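Local coordinates for protein endonuclease MutS2 (PDB 4OD6) that probably senses collided ribosomes and splits them by ATP hydrolysis, and carries a C-terminal Smr domain associated with its endonuclease activity, at residues A[51-54]-A[55-58]. Sequence-based numbering, arbitrary orientation.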
ATOM      1  N   MET A  51       6.292  12.620   8.208  0.50 10.06           N
ATOM      2  CA  MET A  51       7.561  12.316   8.829  0.50  9.51           C
ATOM      3  C   MET A  51       7.942  10.889   8.544  0.50  9.40           C
ATOM      4  O   MET A  51       8.715  10.268   9.229  0.50  9.95           O
ATOM      5  CB  MET A  51       7.434  12.523  10.330  0.50 10.99           C
ATOM      6  CG  MET A  51       7.191  13.982  10.688  0.50 11.16           C
ATOM      7  SD  MET A  51       8.364  15.151   9.930  0.50 10.80           S
ATOM      8  CE  MET A  51       9.896  14.598  10.638  0.50 10.62           C
ATOM      9  N   GLY A  52       7.207  10.294   7.609  1.00  9.87           N
ATOM     10  CA  GLY A  52       7.366   8.916   7.161  1.00 11.18           C
ATOM     11  C   GLY A  52       6.824   7.829   8.081  1.00 10.12           C
ATOM     12  O   GLY A  52       7.201   6.666   7.955  1.00 10.97           O
ATOM     13  N   VAL A  53       5.936   8.195   9.000  1.00  9.43           N
ATOM     14  CA  VAL A  53       5.371   7.245   9.934  1.00 10.51           C
ATOM     15  C   VAL A  53       4.483   6.181   9.240  1.00  8.88           C
ATOM     16  O   VAL A  53       4.649   4.990   9.442  1.00  9.04           O
ATOM     17  CB  VAL A  53       4.552   7.974  11.023  1.00 12.89           C
ATOM     18  CG1 VAL A  53       3.941   6.947  11.934  1.00 14.27           C
ATOM     19  CG2 VAL A  53       5.419   8.923  11.828  1.00 13.96           C
ATOM     20  N   LEU A  54       3.553   6.618   8.399  1.00  8.23           N
ATOM     21  CA  LEU A  54       2.721   5.650   7.679  1.00  7.34           C
ATOM     22  C   LEU A  54       3.558   4.798   6.733  1.00  6.89           C
ATOM     23  O   LEU A  54       3.389   3.589   6.685  1.00  7.19           O
ATOM     24  CB  LEU A  54       1.579   6.356   6.938  1.00  6.74           C
ATOM     25  CG  LEU A  54       0.472   6.942   7.821  1.00  8.16           C
ATOM     26  CD1 LEU A  54      -0.663   7.405   6.928  1.00  8.72           C
ATOM     27  CD2 LEU A  54      -0.036   5.926   8.835  1.00 10.20           C
ATOM     28  N   ARG A  55       4.475   5.404   6.009  1.00  6.77           N
ATOM     29  CA  ARG A  55       5.232   4.621   5.044  1.00  8.50           C
ATOM     30  C   ARG A  55       5.991   3.497   5.765  1.00  8.07           C
ATOM     31  O   ARG A  55       5.969   2.367   5.368  1.00  7.95           O
ATOM     32  CB  ARG A  55       6.244   5.523   4.321  1.00 10.75           C
ATOM     33  CG  ARG A  55       7.250   4.814   3.423  1.00 13.49           C
ATOM     34  CD  ARG A  55       8.195   5.844   2.828  1.00 18.67           C
ATOM     35  NE  ARG A  55       9.143   5.238   1.925  1.00 23.63           N
ATOM     36  CZ  ARG A  55      10.260   4.682   2.331  1.00 26.91           C
ATOM     37  NH1 ARG A  55      10.579   4.683   3.608  1.00 29.77           N
ATOM     38  NH2 ARG A  55      11.040   4.129   1.443  1.00 26.75           N
ATOM     39  N   ARG A  56       6.691   3.836   6.841  1.00  8.15           N
ATOM     40  CA  ARG A  56       7.533   2.856   7.540  1.00  8.27           C
ATOM     41  C   ARG A  56       6.691   1.775   8.162  1.00  8.37           C
ATOM     42  O   ARG A  56       7.040   0.642   8.102  1.00  9.20           O
ATOM     43  CB  ARG A  56       8.403   3.531   8.581  1.00  9.38           C
ATOM     44  CG  ARG A  56       9.567   4.278   7.972  1.00 11.45           C
ATOM     45  CD  ARG A  56      10.503   4.802   9.035  1.00 14.74           C
ATOM     46  NE  ARG A  56       9.823   5.700   9.942  1.00 18.27           N
ATOM     47  CZ  ARG A  56       9.770   7.015   9.758  1.00 19.50           C
ATOM     48  NH1 ARG A  56      10.324   7.545   8.705  1.00 21.36           N
ATOM     49  NH2 ARG A  56       9.111   7.763  10.604  1.00 18.96           N
ATOM     50  N   THR A  57       5.615   2.142   8.810  1.00  8.09           N
ATOM     51  CA  THR A  57       4.764   1.135   9.449  1.00  9.14           C
ATOM     52  C   THR A  57       4.034   0.211   8.438  1.00  7.70           C
ATOM     53  O   THR A  57       3.916  -0.980   8.622  1.00  8.15           O
ATOM     54  CB  THR A  57       3.750   1.738  10.424  1.00 11.87           C
ATOM     55  OG1 THR A  57       2.900   2.636   9.733  1.00 12.92           O
ATOM     56  CG2 THR A  57       4.433   2.476  11.509  1.00 13.15           C
ATOM     57  N   LEU A  58       3.504   0.808   7.386  1.00  7.16           N
ATOM     58  CA  LEU A  58       2.830   0.038   6.333  1.00  7.27           C
ATOM     59  C   LEU A  58       3.981  -0.844   5.663  1.00  7.41           C
ATOM     60  O   LEU A  58       3.683  -1.981   5.388  1.00  7.64           O
ATOM     61  CB  LEU A  58       2.203   0.915   5.276  1.00  6.74           C
ATOM     62  CG  LEU A  58       1.061   1.723   5.890  1.00  6.42           C
ATOM     63  CD1 LEU A  58       0.561   2.797   4.919  1.00  6.80           C
ATOM     64  CD2 LEU A  58      -0.073   0.832   6.329  1.00  7.61           C
TER
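G52, at the N-cap position with a positive phi, turns the chain into a helix whose first i to i+4 bonds run from R56 N to G52 O (3.1 Å), T57 N to V53 O and L58 N to L54 O (2.9 Å). The R56 side chain doubles back over this start. Its chain bends at chi3 (-59°), which folds the guanidinium over the peptide that follows G52: G52 O sits 3.1 Å above the plane, over the centre of the group, and is not hydrogen-bonded to it. The outer nitrogens reach one residue further back. R56 NH2 donates to M51 O at 2.9 Å (N-H...O 148°), with the oxygen slightly tilted from the guanidinium plane, and NH1 adds a weak bond to the same carbonyl at 3.2 Å. One side chain thus ties the turn before the helix to its first turn.

On T57, chi1 of 60° places OG1 between the backbone N and carbonyl carbon, 2.9 Å from V53 O and 3.2 Å from L54 O; the hydroxyl could donate to either carbonyl. CD1 of L58 reaches back to L54 CB, 4.2 Å away, while its CB and CG pack against L54 O.

This is the amino-terminal end of helix 53-62 in the Smr domain. V53 and T57 touch V21 of helix 21-38, while buried L58 packs on V25 and L28 of that helix and on L16. R55, extended from CG to NE, reaches a salt bridge with D73 of strand 68-73, touching H47 and H81 and linking the helix start to the mixed sheet.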